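Local coordinates for protein peroxisomal acyl-CoA oxidase 1A (Solanum lycopersicum, PDB 2FON) that probably catalyses the FAD-dependent oxidation of acyl-CoA to enoyl-CoA that opens peroxisomal beta-oxidation of fatty acids, at residues I480-Q485 / V502-E507; R455-T460 / R512-C517; D24-E29 / S326-Q331; G422-S427 / P646-A651. All coordinates share one frame; numbering follows the deposited sequence.

Overall arrangement
The four contacts fall into two groups. Interactions 1 and 2 share helix 499-521, their centres 14 Å apart, and they touch: Arg512, from the second segment of interaction 2, probably hydrogen-bonds through NE to Leu483 O of interaction 1. Both segments of interaction 1 fall between those of interaction 2 in sequence. Interactions 3 and 4 lie 17 Å apart between centres, their nearest atoms about 6 Å from each other, and both touch the second subunit. FAD belongs to this second group: Arg329 of interaction 3 binds it directly, and the side chain of Leu424 of interaction 4 comes within about 8 Å. The two groups are 43 to 49 Å apart between centres.

Interaction 1: residues I480-Q485 / V502-E507; sequences IEHLMQ and VLEAFE
Leu483 lays its CD2 methyl on the first methylene of Glu507, with Leu483 CD2 3.8 Å from Glu507 CB; the CD1 methyl of Leu483 is a little farther, 4.2 Å from Glu507 CB. Because CG of Leu483 stands anti to the carbonyl carbon (chi1 -71°), the fork of the side chain continues toward helix 499-521. Beside this apolar touch, His482 offers the edge of its ring to Glu504: His482 CE1 is 3.4 Å from Glu504 OE2, which lies in the ring plane, while ring and carboxylate planes are 60° apart. His482 NE2 is 4.1 Å from the same Glu504 OE2, so no hydrogen bond forms, although a nearby carboxylate may still polarise the ring. The extended chain of Glu504 carries the carboxylate this far, and its OE1 is hydrogen-bonded to Tyr595 OH. Glu507 turns OE2 to a salt bridge with Arg479.

The next shell holds the backbone that follows. His482 O accepts from Gln485 N at 2.8 Å and from Gln485 NE2 at 3.0 Å, the latter nearly straight (161°), in the carbonyl plane and on a lone pair. Leu483 O receives Arg512 NE, a backbone-directed link from the long helix in addition to the side-chain contacts. The arrangement is a short helix set against a long one by one apolar touch with polar links around it, away from the FAD site, in the helical C-terminal region of the acyl-CoA oxidase family.

Interaction 2: residues R455-T460 / R512-C517; sequences RFLMKT and RMSVAC
Leu457 and Met458 meet Ser514 and Cys517 where two helices cross almost at a right angle. The short axes of 455-460 and 512-517 approach to 9.8 Å, with a signed crossing angle of -82°, so the contact is a small patch (162 Å² buried) near the closest CA pair, Leu457 and Ser514. It is a buried helix-helix junction joining helix 446-462 to helix 499-521.

Leu457 comes first, its CD1 methyl resting 3.6 Å from Ser514 OG. Met458 gives more of its surface to the other helix. Its chain bends at chi2 (-57°) and again at chi3, turning the sulfur and methyl across, and Met458 CE sits 3.8 Å from Cys517 CB. The same methyl, Met458 CE, comes to 3.4 Å from Ser514 O. The thioether thus spans one turn, between residues three apart. Leu538 of helix 535-558 touches both Met458 and Cys517 and extends the apolar patch, while His545 of that helix packs on Leu457.

Last in the segment, Thr460 turns back on its own helix: Phe456 O takes Thr460 N at 2.7 Å and Thr460 OG1 at 3.0 Å, the two donors arriving from opposite faces of the carbonyl plane.

Interaction 3: residues D24-E29 / S326-Q331; sequences DYLADE and SAVRRQ. With FAD (flavin-adenine dinucleotide), chain D.
Beside the part of the FAD pocket that holds the pyrophosphate, Leu26 packs on Ala327 and Val328, the two residues just before the FAD-binding Arg329. The CD2 methyl of Leu26 does the touching: it is 3.7 Å from Val328 CG2 and 3.8 Å from Ala327 CB, the Leu26 and Val328 side chains crossing at about a right angle. Ala327 CB also meets the aliphatic part of Glu29, with Glu29 CG 4.0 Å away. The buried Glu29 carboxylate is held by Arg616 through OE1 and by Lys32 and Gln342 through OE2.

Arg329 then reaches the cofactor. Its CG is anti to the backbone N (chi1 -161°), and the chain bends at chi2 so that one edge of the guanidinium faces the phosphates. Arg329 NE at 2.6 Å and Arg329 NH2 at 2.7 Å both donate to FAD O2A, which lies in the guanidinium plane; a weak third bond runs from Arg329 NH2 to FAD O2P. Two donors on one oxygen fix the rotation of the group, and its charge probably offsets that of the phosphates. Gln331 NE2 stands 3.4 Å above the Arg329 guanidinium plane, toward its rim.

Gln331 also bonds to Gly160 and Asn164 of the second subunit, whose Thr157 and Ser163 bind the same FAD. Helix 297-328 thus ends at the dimer interface, its exit pairing through Arg329 and Gln331 with Val343 and Thr341 ahead of helix 347-380, while Leu26 at the N-cap and Glu29 in helix 27-31 lie against its last turn.

Interaction 4: residues G422-S427 / P646-A651; sequences GYLCSS and PKLYEA
The carbonyl oxygen of Leu424, the residue whose side chain packs on Leu648, accepts a backbone hydrogen bond from Ser427 N, with Ser427 N 2.8 Å from Leu424 O. The Ser427 hydroxyl lies near both Leu424 O and Gly422 O. Closed by that backbone bond, the chain through Cys425, Ser426 and Ser427 forms a short 3-10 segment.

Across the contact, one methyl of Leu648 does the work. Leu648 CD2 is 3.9 Å from Leu424 CD1, the two leucines meeting at a slant, and 3.5 Å from Ser426 OG. With CG anti to the carbonyl carbon (chi1 -73°) and an extended chi2 (175°), the leucine leans off its helix into the turn. Ser426 holds OG between its backbone N and carbonyl carbon (chi1 75°), which places the hydroxyl beside that methyl; no hydrogen bond crosses between the two segments. On helix 644-652 itself, Lys647 NZ and Glu650 OE1 form a weak salt bridge at 3.5 Å, three residues apart.

Ile636 pairs with the Ser426 backbone and packs on Lys647 and Ala651, so the loop carrying it closes one flank. From the second subunit, Ile244 packs on Leu424, and Ala434 O accepts a bond from Tyr423 OH.

Leu424 follows the FAD-binding Gly420 closely in sequence, and its side chain is about 8 Å from FAD. The contact lies in what is probably the second shell of the flavin site, joining the glycine-containing loop after helix 389-417 to a helix of the C-terminal region of an acyl-CoA oxidase dimer.

Interaction 1: residues I480-Q485 / V502-E507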
# COMPACT_ATOMS: atom_id res chain seq x y z
N ILE B 480 -9.28 -14.22 -34.26
CA ILE B 480 -9.85 -12.86 -34.15
C ILE B 480 -11.13 -12.63 -34.96
O ILE B 480 -12.08 -12.10 -34.39
CB ILE B 480 -8.80 -11.74 -34.44
N GLU B 481 -11.18 -13.02 -36.25
CA GLU B 481 -12.38 -12.73 -37.05
C GLU B 481 -13.62 -13.00 -36.20
O GLU B 481 -14.53 -12.17 -36.12
CB GLU B 481 -12.43 -13.54 -38.36
N HIS B 482 -13.61 -14.17 -35.55
CA HIS B 482 -14.66 -14.61 -34.67
C HIS B 482 -14.76 -13.76 -33.39
O HIS B 482 -15.80 -13.14 -33.11
CB HIS B 482 -14.40 -16.07 -34.32
CG HIS B 482 -15.35 -16.62 -33.31
ND1 HIS B 482 -15.04 -16.69 -31.97
CD2 HIS B 482 -16.61 -17.10 -33.43
CE1 HIS B 482 -16.06 -17.21 -31.31
NE2 HIS B 482 -17.02 -17.46 -32.17
N LEU B 483 -13.68 -13.72 -32.62
CA LEU B 483 -13.66 -12.98 -31.37
C LEU B 483 -14.06 -11.49 -31.51
O LEU B 483 -14.59 -10.88 -30.57
CB LEU B 483 -12.30 -13.16 -30.71
CG LEU B 483 -11.97 -14.52 -30.10
CD1 LEU B 483 -10.54 -14.65 -29.75
CD2 LEU B 483 -12.79 -14.83 -28.87
N MET B 484 -13.81 -10.90 -32.68
CA MET B 484 -14.23 -9.52 -32.95
C MET B 484 -15.74 -9.35 -33.02
O MET B 484 -16.26 -8.25 -32.81
CB MET B 484 -13.66 -9.02 -34.29
CG MET B 484 -12.20 -8.73 -34.31
SD MET B 484 -11.81 -7.56 -33.02
CE MET B 484 -12.40 -6.01 -33.74
N GLN B 485 -16.46 -10.42 -33.32
CA GLN B 485 -17.88 -10.28 -33.62
C GLN B 485 -18.84 -11.13 -32.77
O GLN B 485 -20.06 -11.09 -32.98
CB GLN B 485 -18.11 -10.49 -35.13
CG GLN B 485 -17.69 -11.85 -35.65
CD GLN B 485 -18.71 -12.97 -35.39
OE1 GLN B 485 -19.82 -13.00 -35.97
NE2 GLN B 485 -18.32 -13.93 -34.55
N VAL B 502 -16.77 -18.26 -19.80
CA VAL B 502 -15.86 -17.32 -19.14
C VAL B 502 -14.61 -17.16 -19.96
O VAL B 502 -14.10 -16.04 -20.14
CB VAL B 502 -15.55 -17.76 -17.65
CG1 VAL B 502 -14.26 -17.18 -17.12
CG2 VAL B 502 -16.76 -17.42 -16.74
N LEU B 503 -14.13 -18.29 -20.45
CA LEU B 503 -12.91 -18.30 -21.24
C LEU B 503 -13.10 -17.46 -22.48
O LEU B 503 -12.31 -16.58 -22.77
CB LEU B 503 -12.53 -19.73 -21.61
CG LEU B 503 -11.34 -19.93 -22.55
CD1 LEU B 503 -10.03 -19.31 -22.04
CD2 LEU B 503 -11.22 -21.45 -22.80
N GLU B 504 -14.20 -17.69 -23.19
CA GLU B 504 -14.44 -16.91 -24.37
C GLU B 504 -14.52 -15.44 -24.01
O GLU B 504 -14.00 -14.61 -24.74
CB GLU B 504 -15.68 -17.33 -25.10
CG GLU B 504 -15.74 -16.65 -26.41
CD GLU B 504 -16.99 -17.00 -27.19
OE1 GLU B 504 -18.06 -16.42 -26.90
OE2 GLU B 504 -16.88 -17.84 -28.11
N ALA B 505 -15.16 -15.14 -22.88
CA ALA B 505 -15.34 -13.76 -22.47
C ALA B 505 -13.99 -13.07 -22.25
O ALA B 505 -13.85 -11.90 -22.59
CB ALA B 505 -16.20 -13.67 -21.24
N PHE B 506 -13.01 -13.80 -21.72
CA PHE B 506 -11.69 -13.23 -21.52
C PHE B 506 -10.87 -13.11 -22.80
O PHE B 506 -10.07 -12.18 -22.98
CB PHE B 506 -10.95 -14.02 -20.46
CG PHE B 506 -11.25 -13.57 -19.07
CD1 PHE B 506 -12.37 -14.07 -18.40
CD2 PHE B 506 -10.47 -12.62 -18.46
CE1 PHE B 506 -12.68 -13.62 -17.13
CE2 PHE B 506 -10.78 -12.16 -17.18
CZ PHE B 506 -11.88 -12.67 -16.52
N GLU B 507 -11.07 -14.09 -23.68
CA GLU B 507 -10.44 -14.13 -24.99
C GLU B 507 -10.92 -12.96 -25.82
O GLU B 507 -10.11 -12.23 -26.39
CB GLU B 507 -10.74 -15.45 -25.68
CG GLU B 507 -9.91 -16.62 -25.13
CD GLU B 507 -10.09 -17.95 -25.89
OE1 GLU B 507 -9.27 -18.86 -25.68
OE2 GLU B 507 -11.05 -18.13 -26.69

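Interaction 2: residues R455-T460 / R512-C517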
# COMPACT_ATOMS: atom_id res chain seq x y z
N ARG B 455 4.24 -5.03 -26.76
CA ARG B 455 5.03 -5.11 -28.00
C ARG B 455 4.91 -6.44 -28.68
O ARG B 455 4.92 -6.51 -29.91
CB ARG B 455 6.50 -4.91 -27.73
CG ARG B 455 7.06 -3.58 -28.14
CD ARG B 455 8.52 -3.38 -27.63
NE ARG B 455 8.83 -1.95 -27.67
CZ ARG B 455 9.02 -1.29 -28.81
NH1 ARG B 455 8.98 -1.94 -29.97
NH2 ARG B 455 9.24 0.01 -28.79
N PHE B 456 4.81 -7.50 -27.88
CA PHE B 456 4.80 -8.86 -28.39
C PHE B 456 3.44 -9.22 -28.95
O PHE B 456 3.33 -9.98 -29.96
CB PHE B 456 5.19 -9.84 -27.28
CG PHE B 456 4.83 -11.23 -27.60
CD1 PHE B 456 5.53 -11.93 -28.57
CD2 PHE B 456 3.75 -11.84 -26.99
CE1 PHE B 456 5.17 -13.25 -28.88
CE2 PHE B 456 3.37 -13.16 -27.31
CZ PHE B 456 4.07 -13.86 -28.22
N LEU B 457 2.40 -8.72 -28.27
CA LEU B 457 1.02 -8.86 -28.76
C LEU B 457 0.89 -8.06 -30.05
O LEU B 457 0.41 -8.58 -31.04
CB LEU B 457 -0.01 -8.40 -27.75
CG LEU B 457 -0.08 -9.21 -26.47
CD1 LEU B 457 -1.05 -8.52 -25.56
CD2 LEU B 457 -0.48 -10.71 -26.70
N MET B 458 1.39 -6.83 -30.04
CA MET B 458 1.34 -6.01 -31.24
C MET B 458 2.08 -6.72 -32.31
O MET B 458 1.55 -6.89 -33.41
CB MET B 458 1.91 -4.62 -31.03
CG MET B 458 1.12 -3.75 -30.02
SD MET B 458 -0.59 -3.61 -30.53
CE MET B 458 -1.43 -4.73 -29.41
N LYS B 459 3.28 -7.22 -32.01
CA LYS B 459 4.00 -8.03 -33.00
C LYS B 459 3.15 -9.21 -33.47
O LYS B 459 3.05 -9.47 -34.68
CB LYS B 459 5.34 -8.54 -32.46
CG LYS B 459 6.16 -9.23 -33.54
CD LYS B 459 7.31 -10.01 -32.94
CE LYS B 459 8.37 -10.29 -33.98
NZ LYS B 459 9.72 -9.98 -33.40
N THR B 460 2.53 -9.91 -32.53
CA THR B 460 1.80 -11.12 -32.92
C THR B 460 0.66 -10.76 -33.84
O THR B 460 0.37 -11.51 -34.77
CB THR B 460 1.29 -11.89 -31.71
OG1 THR B 460 2.39 -12.58 -31.11
CG2 THR B 460 0.31 -12.94 -32.10
N ARG B 512 -10.14 -8.10 -28.56
CA ARG B 512 -10.67 -6.80 -28.89
C ARG B 512 -9.73 -5.69 -28.41
O ARG B 512 -9.38 -4.83 -29.19
CB ARG B 512 -12.06 -6.63 -28.35
CG ARG B 512 -13.07 -7.33 -29.18
CD ARG B 512 -14.09 -7.98 -28.30
NE ARG B 512 -15.01 -8.79 -29.09
CZ ARG B 512 -16.25 -8.41 -29.36
NH1 ARG B 512 -16.71 -7.25 -28.90
NH2 ARG B 512 -17.04 -9.21 -30.09
N MET B 513 -9.26 -5.75 -27.18
CA MET B 513 -8.40 -4.67 -26.69
C MET B 513 -7.10 -4.54 -27.45
O MET B 513 -6.71 -3.42 -27.85
CB MET B 513 -8.17 -4.74 -25.19
CG MET B 513 -9.33 -4.18 -24.41
SD MET B 513 -9.17 -4.62 -22.69
CE MET B 513 -7.87 -3.49 -22.11
N SER B 514 -6.45 -5.68 -27.71
CA SER B 514 -5.24 -5.68 -28.52
C SER B 514 -5.47 -5.20 -29.95
O SER B 514 -4.68 -4.44 -30.46
CB SER B 514 -4.58 -7.03 -28.51
OG SER B 514 -3.86 -7.16 -27.31
N VAL B 515 -6.57 -5.62 -30.56
CA VAL B 515 -6.89 -5.15 -31.89
C VAL B 515 -7.04 -3.64 -31.90
O VAL B 515 -6.46 -2.95 -32.73
CB VAL B 515 -8.18 -5.85 -32.44
CG1 VAL B 515 -8.83 -5.06 -33.58
CG2 VAL B 515 -7.85 -7.28 -32.91
N ALA B 516 -7.78 -3.13 -30.93
CA ALA B 516 -8.00 -1.69 -30.81
C ALA B 516 -6.64 -0.97 -30.65
O ALA B 516 -6.44 0.12 -31.23
CB ALA B 516 -8.99 -1.37 -29.62
N CYS B 517 -5.70 -1.59 -29.93
CA CYS B 517 -4.38 -0.99 -29.87
C CYS B 517 -3.64 -0.98 -31.21
O CYS B 517 -3.05 0.05 -31.60
CB CYS B 517 -3.54 -1.68 -28.84
SG CYS B 517 -3.86 -1.03 -27.22

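Interaction 3: residues D24-E29 / S326-Q331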
# COMPACT_ATOMS: atom_id res chain seq x y z
N ASP B 24 -9.58 -24.14 20.91
CA ASP B 24 -9.52 -23.61 19.57
C ASP B 24 -10.77 -22.79 19.36
O ASP B 24 -11.80 -23.31 19.03
CB ASP B 24 -9.42 -24.74 18.52
CG ASP B 24 -9.57 -24.25 17.00
OD1 ASP B 24 -9.78 -23.03 16.72
OD2 ASP B 24 -9.47 -25.11 16.07
N TYR B 25 -10.68 -21.48 19.51
CA TYR B 25 -11.79 -20.59 19.19
C TYR B 25 -12.23 -20.56 17.73
O TYR B 25 -13.06 -19.73 17.37
CB TYR B 25 -11.44 -19.16 19.62
CG TYR B 25 -11.17 -19.10 21.07
CD1 TYR B 25 -9.86 -19.21 21.56
CD2 TYR B 25 -12.23 -19.00 21.99
CE1 TYR B 25 -9.61 -19.19 22.92
CE2 TYR B 25 -11.98 -18.98 23.36
CZ TYR B 25 -10.67 -19.07 23.80
OH TYR B 25 -10.42 -19.08 25.13
N LEU B 26 -11.68 -21.44 16.90
CA LEU B 26 -12.12 -21.51 15.49
C LEU B 26 -12.55 -22.94 15.13
O LEU B 26 -12.75 -23.26 13.93
CB LEU B 26 -11.04 -21.03 14.52
CG LEU B 26 -10.59 -19.56 14.47
CD1 LEU B 26 -9.07 -19.46 14.14
CD2 LEU B 26 -11.42 -18.78 13.49
N ALA B 27 -12.70 -23.78 16.16
CA ALA B 27 -13.14 -25.15 15.98
C ALA B 27 -14.52 -25.21 15.30
O ALA B 27 -14.77 -26.08 14.45
CB ALA B 27 -13.12 -25.87 17.30
N ASP B 28 -15.39 -24.26 15.63
CA ASP B 28 -16.75 -24.16 15.05
C ASP B 28 -16.74 -23.79 13.55
O ASP B 28 -17.48 -24.38 12.76
CB ASP B 28 -17.73 -23.27 15.87
CG ASP B 28 -17.05 -22.55 17.15
OD1 ASP B 28 -15.88 -22.85 17.57
OD2 ASP B 28 -17.73 -21.67 17.75
N GLU B 29 -15.87 -22.83 13.18
CA GLU B 29 -15.64 -22.46 11.77
C GLU B 29 -15.00 -23.58 10.98
O GLU B 29 -15.34 -23.76 9.83
CB GLU B 29 -14.75 -21.20 11.62
CG GLU B 29 -15.46 -19.86 11.95
CD GLU B 29 -16.56 -19.46 10.98
OE1 GLU B 29 -16.56 -19.91 9.80
OE2 GLU B 29 -17.44 -18.68 11.38
N SER B 326 -10.89 -12.21 10.37
CA SER B 326 -12.30 -11.92 10.07
C SER B 326 -13.34 -12.90 10.68
O SER B 326 -14.46 -12.50 11.03
CB SER B 326 -12.54 -11.72 8.57
OG SER B 326 -11.60 -10.79 8.05
N ALA B 327 -13.01 -14.18 10.79
CA ALA B 327 -13.88 -15.08 11.47
C ALA B 327 -13.94 -14.79 13.00
O ALA B 327 -14.94 -15.08 13.65
CB ALA B 327 -13.46 -16.50 11.20
N VAL B 328 -12.91 -14.21 13.57
CA VAL B 328 -12.90 -14.02 15.00
C VAL B 328 -13.52 -12.64 15.44
O VAL B 328 -14.39 -12.57 16.34
CB VAL B 328 -11.43 -14.23 15.52
CG1 VAL B 328 -11.20 -13.66 16.94
CG2 VAL B 328 -11.04 -15.67 15.43
N ARG B 329 -13.02 -11.55 14.81
CA ARG B 329 -13.62 -10.21 14.84
C ARG B 329 -15.13 -10.16 14.56
O ARG B 329 -15.59 -10.41 13.37
CB ARG B 329 -12.98 -9.33 13.79
CG ARG B 329 -13.20 -7.77 14.04
CD ARG B 329 -12.78 -7.28 15.45
NE ARG B 329 -12.89 -5.83 15.52
CZ ARG B 329 -12.46 -5.05 16.52
NH1 ARG B 329 -11.88 -5.56 17.59
NH2 ARG B 329 -12.58 -3.75 16.45
N ARG B 330 -15.89 -9.80 15.60
CA ARG B 330 -17.29 -9.47 15.45
C ARG B 330 -17.46 -7.95 15.57
O ARG B 330 -16.73 -7.31 16.32
CB ARG B 330 -18.07 -10.17 16.53
CG ARG B 330 -17.70 -11.63 16.62
CD ARG B 330 -18.48 -12.33 17.68
NE ARG B 330 -18.27 -13.76 17.59
CZ ARG B 330 -19.15 -14.63 17.05
NH1 ARG B 330 -20.31 -14.22 16.52
NH2 ARG B 330 -18.85 -15.92 17.01
N GLN B 331 -18.37 -7.35 14.81
CA GLN B 331 -18.62 -5.91 14.94
C GLN B 331 -19.96 -5.57 14.34
O GLN B 331 -20.20 -5.94 13.21
CB GLN B 331 -17.49 -5.07 14.28
CG GLN B 331 -17.25 -3.70 14.89
CD GLN B 331 -16.71 -3.72 16.34
OE1 GLN B 331 -16.79 -2.72 17.06
NE2 GLN B 331 -16.12 -4.86 16.76
PA FAD D . -13.54 -2.75 12.81
O1A FAD D . -14.83 -1.98 12.79
O2A FAD D . -13.44 -3.86 13.86
O5B FAD D . -13.43 -3.27 11.34
C5B FAD D . -12.63 -4.40 11.07
C4B FAD D . -13.12 -4.77 9.67
O4B FAD D . -14.50 -5.08 9.75
C3B FAD D . -12.98 -3.63 8.66
O3B FAD D . -12.68 -4.24 7.47
C2B FAD D . -14.38 -3.13 8.50
O2B FAD D . -14.60 -2.60 7.23
C1B FAD D . -15.19 -4.40 8.75
N9A FAD D . -16.49 -3.99 9.26
C8A FAD D . -16.77 -3.63 10.55
N7A FAD D . -18.09 -3.31 10.58
C5A FAD D . -18.63 -3.49 9.35
C6A FAD D . -19.92 -3.33 8.84
N6A FAD D . -20.90 -2.91 9.64
N1A FAD D . -20.18 -3.58 7.50
C2A FAD D . -19.17 -4.01 6.66
N3A FAD D . -17.91 -4.18 7.18
C4A FAD D . -17.63 -3.91 8.50
N1 FAD D . -9.53 5.65 19.17
C2 FAD D . -9.75 6.56 20.20
O2 FAD D . -10.80 6.56 20.90
N3 FAD D . -8.81 7.55 20.39
C4 FAD D . -7.68 7.60 19.62
O4 FAD D . -6.85 8.48 19.86
C4X FAD D . -7.47 6.68 18.61
N5 FAD D . -6.30 6.70 17.85
C5X FAD D . -6.03 5.77 16.90
C6 FAD D . -4.84 5.88 16.24
C7 FAD D . -4.53 4.97 15.25
C7M FAD D . -3.20 5.16 14.54
C8 FAD D . -5.46 3.93 14.93
C8M FAD D . -5.19 2.90 13.89
C9 FAD D . -6.65 3.84 15.63
C9A FAD D . -6.95 4.76 16.66
N10 FAD D . -8.15 4.72 17.42
C10 FAD D . -8.40 5.69 18.39
C1' FAD D . -9.25 3.70 17.18
C2' FAD D . -9.74 4.13 15.80
O2' FAD D . -10.25 5.41 15.82
C3' FAD D . -10.90 3.42 15.18
O3' FAD D . -12.10 3.69 15.86
C4' FAD D . -10.70 1.94 15.02
O4' FAD D . -9.42 1.69 14.47
C5' FAD D . -11.86 1.51 14.12
O5' FAD D . -11.45 0.36 13.44
P FAD D . -11.63 -1.08 14.08
O1P FAD D . -10.29 -1.49 14.64
O2P FAD D . -12.81 -0.95 15.06
O3P FAD D . -12.17 -1.90 12.79

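Interaction 4: residues G422-S427 / P646-A651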
# COMPACT_ATOMS: atom_id res chain seq x y z
N GLY B 422 -4.69 -4.12 12.56
CA GLY B 422 -3.81 -4.56 11.49
C GLY B 422 -2.62 -3.65 11.42
O GLY B 422 -1.58 -4.02 10.90
N TYR B 423 -2.74 -2.45 11.97
CA TYR B 423 -1.63 -1.48 11.93
C TYR B 423 -0.50 -1.83 12.90
O TYR B 423 0.57 -1.23 12.87
CB TYR B 423 -2.18 -0.11 12.29
CG TYR B 423 -1.33 1.05 11.99
CD1 TYR B 423 -0.85 1.29 10.73
CD2 TYR B 423 -1.01 1.94 12.99
CE1 TYR B 423 -0.03 2.40 10.49
CE2 TYR B 423 -0.26 2.98 12.75
CZ TYR B 423 0.25 3.22 11.50
OH TYR B 423 0.99 4.35 11.31
N LEU B 424 -0.73 -2.80 13.77
CA LEU B 424 0.24 -3.11 14.80
C LEU B 424 1.27 -4.09 14.20
O LEU B 424 0.87 -5.13 13.60
CB LEU B 424 -0.49 -3.80 15.93
CG LEU B 424 -1.05 -3.02 17.11
CD1 LEU B 424 -1.83 -3.93 17.97
CD2 LEU B 424 0.03 -2.41 17.94
N CYS B 425 2.57 -3.81 14.37
CA CYS B 425 3.59 -4.77 13.95
C CYS B 425 3.23 -6.21 14.30
O CYS B 425 3.27 -7.04 13.41
CB CYS B 425 4.97 -4.38 14.46
SG CYS B 425 5.56 -2.90 13.63
N SER B 426 2.80 -6.50 15.52
CA SER B 426 2.55 -7.87 15.94
C SER B 426 1.41 -8.59 15.19
O SER B 426 1.10 -9.76 15.46
CB SER B 426 2.30 -7.92 17.47
OG SER B 426 0.98 -7.43 17.78
N SER B 427 0.75 -7.88 14.28
CA SER B 427 -0.28 -8.49 13.45
C SER B 427 0.33 -9.27 12.32
O SER B 427 -0.33 -10.15 11.78
CB SER B 427 -1.17 -7.43 12.83
OG SER B 427 -0.46 -6.72 11.86
N PRO B 646 -6.30 -11.84 23.99
CA PRO B 646 -5.43 -11.92 25.16
C PRO B 646 -4.01 -11.90 24.71
O PRO B 646 -3.16 -11.47 25.46
CB PRO B 646 -5.80 -13.28 25.81
CG PRO B 646 -7.18 -13.50 25.32
CD PRO B 646 -7.15 -13.04 23.89
N LYS B 647 -3.77 -12.35 23.49
CA LYS B 647 -2.39 -12.39 23.02
C LYS B 647 -1.85 -11.02 22.74
O LYS B 647 -0.74 -10.72 23.18
CB LYS B 647 -2.16 -13.34 21.84
CG LYS B 647 -2.32 -14.77 22.23
CD LYS B 647 -1.24 -15.23 23.17
CE LYS B 647 -1.76 -16.45 23.88
NZ LYS B 647 -0.62 -17.25 24.31
N LEU B 648 -2.66 -10.21 22.06
CA LEU B 648 -2.36 -8.76 21.88
C LEU B 648 -2.11 -8.02 23.20
O LEU B 648 -1.18 -7.23 23.29
CB LEU B 648 -3.44 -8.04 21.05
CG LEU B 648 -3.53 -8.28 19.55
CD1 LEU B 648 -4.69 -7.59 18.98
CD2 LEU B 648 -2.38 -7.71 18.87
N TYR B 649 -2.92 -8.28 24.22
CA TYR B 649 -2.69 -7.68 25.53
C TYR B 649 -1.35 -8.12 26.13
O TYR B 649 -0.50 -7.32 26.43
CB TYR B 649 -3.86 -8.03 26.47
CG TYR B 649 -3.95 -7.21 27.70
CD1 TYR B 649 -4.63 -6.01 27.69
CD2 TYR B 649 -3.40 -7.66 28.90
CE1 TYR B 649 -4.74 -5.25 28.85
CE2 TYR B 649 -3.48 -6.89 30.07
CZ TYR B 649 -4.15 -5.68 30.03
OH TYR B 649 -4.24 -4.89 31.17
N GLU B 650 -1.15 -9.40 26.30
CA GLU B 650 0.13 -9.91 26.75
C GLU B 650 1.27 -9.30 25.86
O GLU B 650 2.31 -8.85 26.37
CB GLU B 650 0.07 -11.45 26.80
CG GLU B 650 1.39 -12.23 26.74
CD GLU B 650 1.19 -13.81 26.62
OE1 GLU B 650 0.30 -14.32 25.89
OE2 GLU B 650 1.95 -14.57 27.27
N ALA B 651 1.07 -9.22 24.54
CA ALA B 651 2.13 -8.64 23.69
C ALA B 651 2.47 -7.15 23.99
O ALA B 651 3.65 -6.77 24.02
CB ALA B 651 1.89 -8.91 22.22